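PDB 6C2C: dihydrocoumarin hydrolase, AncDHCH1 from Pseudomonas sp., which probably hydrolyses the lactone dihydrocoumarin with a two-zinc centre, as an ancestral-type relative of the organophosphate-degrading methyl-parathion hydrolase. Local coordinates for residues Q145-A148 / D149-S153. Sequence-based numbering, arbitrary orientation.
Sequences QKDA and DFWLS
W151 lies alongside the carboxylate of D147, one helical turn earlier, with both side chains pointing the same way. The carboxylate carbon sits at the edge of the indole, in the ring plane, and the two planes stand 78° apart. NE1 of W151 makes a weak, bent hydrogen bond to OD1 of D147 at 3.4 Å. The backbone bond of the same pair is firmer: N of W151 reaches O of D147 at 3.0 Å and is nearly straight (171°). In W151, chi1 (-60°) sets CG beside the backbone N, and the ring turn then lays the CD1–NE1 edge toward D147, with CD1 3.0 Å from O of D147. The D147 carboxylate has stronger partners outside the turn. OD2 takes the backbone N-H of M120, and OD1 bonds OG1 of T206 and the backbone N of G208. One face of the indole is covered by F150, whose CD2 stands 3.5 Å above the W151 ring. H121, a zinc ligand, also meets the indole. On another side of the helix, CB of A148 touches CD1 of L152 at 4.1 Å. L152 leaves helical geometry, and OG of S153 bonds back to O of D149 at 2.8 Å. Through M120 and T206, the D147 carboxylate ties short helix 145-151 to the loops bearing the zinc-ligand histidines H119, H121 and H205 of a metallo-beta-lactamase fold.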
loop_
_atom_site.group_PDB
_atom_site.type_symbol
_atom_site.label_atom_id
_atom_site.label_comp_id
_atom_site.label_asym_id
_atom_site.label_seq_id
_atom_site.Cartn_x
_atom_site.Cartn_y
_atom_site.Cartn_z
ATOM N N GLN A 145 8.717 15.609 -0.812
ATOM C CA GLN A 145 8.434 16.941 -1.310
ATOM C C GLN A 145 7.970 16.954 -2.761
ATOM O O GLN A 145 7.108 17.770 -3.112
ATOM C CB GLN A 145 9.684 17.790 -1.130
ATOM C CG GLN A 145 9.392 19.265 -1.518
ATOM C CD GLN A 145 8.751 20.024 -0.413
ATOM O OE1 GLN A 145 7.614 20.542 -0.573
ATOM N NE2 GLN A 145 9.450 20.171 0.688
ATOM N N LYS A 146 8.514 16.095 -3.595
ATOM C CA LYS A 146 8.092 16.065 -4.979
ATOM C C LYS A 146 6.662 15.573 -5.201
ATOM O O LYS A 146 6.032 15.991 -6.095
ATOM C CB LYS A 146 8.997 15.221 -5.842
ATOM C CG LYS A 146 10.354 15.792 -6.075
ATOM C CD LYS A 146 11.224 14.809 -6.813
ATOM C CE LYS A 146 12.535 15.480 -7.073
ATOM N NZ LYS A 146 12.613 15.779 -8.499
ATOM N N ASP A 147 6.206 14.687 -4.321
ATOM C CA ASP A 147 4.853 14.160 -4.385
ATOM C C ASP A 147 3.907 15.233 -3.864
ATOM O O ASP A 147 2.828 15.446 -4.417
ATOM C CB ASP A 147 4.727 12.889 -3.546
ATOM C CG ASP A 147 4.129 11.733 -4.324
ATOM O OD1 ASP A 147 4.485 11.565 -5.509
ATOM O OD2 ASP A 147 3.301 10.994 -3.751
ATOM N N ALA A 148 4.319 15.908 -2.794
ATOM C CA ALA A 148 3.515 16.974 -2.222
ATOM C C ALA A 148 3.329 18.121 -3.218
ATOM O O ALA A 148 2.284 18.550 -3.454
ATOM C CB ALA A 148 4.168 17.520 -0.961
ATOM N N ASP A 149 4.412 18.524 -3.837
ATOM C CA ASP A 149 4.334 19.624 -4.718
ATOM C C ASP A 149 3.619 19.304 -6.034
ATOM O O ASP A 149 3.150 20.197 -6.686
ATOM C CB ASP A 149 5.721 20.213 -4.946
ATOM C CG ASP A 149 6.278 20.913 -3.722
ATOM O OD1 ASP A 149 5.572 21.049 -2.701
ATOM O OD2 ASP A 149 7.436 21.305 -3.845
ATOM N N PHE A 150 3.591 18.032 -6.426
ATOM C CA PHE A 150 2.795 17.666 -7.586
ATOM C C PHE A 150 1.310 17.546 -7.267
ATOM O O PHE A 150 0.484 18.242 -7.862
ATOM C CB PHE A 150 3.303 16.357 -8.188
ATOM C CG PHE A 150 2.560 15.969 -9.431
ATOM C CD1 PHE A 150 2.678 16.775 -10.572
ATOM C CD2 PHE A 150 1.688 14.892 -9.437
ATOM C CE1 PHE A 150 1.945 16.475 -11.745
ATOM C CE2 PHE A 150 0.948 14.568 -10.646
ATOM C CZ PHE A 150 1.090 15.379 -11.754
ATOM N N TRP A 151 0.939 16.682 -6.321
ATOM C CA TRP A 151 -0.470 16.406 -6.102
ATOM C C TRP A 151 -1.202 17.503 -5.344
ATOM O O TRP A 151 -2.423 17.560 -5.428
ATOM C CB TRP A 151 -0.610 15.111 -5.317
ATOM C CG TRP A 151 -0.010 13.929 -6.045
ATOM C CD1 TRP A 151 1.171 13.331 -5.770
ATOM C CD2 TRP A 151 -0.539 13.275 -7.219
ATOM N NE1 TRP A 151 1.407 12.290 -6.679
ATOM C CE2 TRP A 151 0.356 12.222 -7.550
ATOM C CE3 TRP A 151 -1.738 13.419 -7.971
ATOM C CZ2 TRP A 151 0.161 11.386 -8.661
ATOM C CZ3 TRP A 151 -1.960 12.560 -9.037
ATOM C CH2 TRP A 151 -1.025 11.541 -9.370
ATOM N N LEU A 152 -0.503 18.325 -4.558
ATOM C CA LEU A 152 -1.144 19.343 -3.742
ATOM C C LEU A 152 -0.990 20.723 -4.381
ATOM O O LEU A 152 -1.092 21.717 -3.682
ATOM C CB LEU A 152 -0.590 19.342 -2.322
ATOM C CG LEU A 152 -0.488 17.944 -1.680
ATOM C CD1 LEU A 152 0.167 18.114 -0.340
ATOM C CD2 LEU A 152 -1.866 17.295 -1.523
ATOM N N SER A 153 -0.827 20.785 -5.711
ATOM C CA SER A 153 -0.752 22.068 -6.421
ATOM C C SER A 153 -2.007 22.280 -7.272
ATOM O O SER A 153 -2.406 21.420 -8.059
ATOM C CB SER A 153 0.539 22.141 -7.223
ATOM O OG SER A 153 1.616 22.479 -6.294
#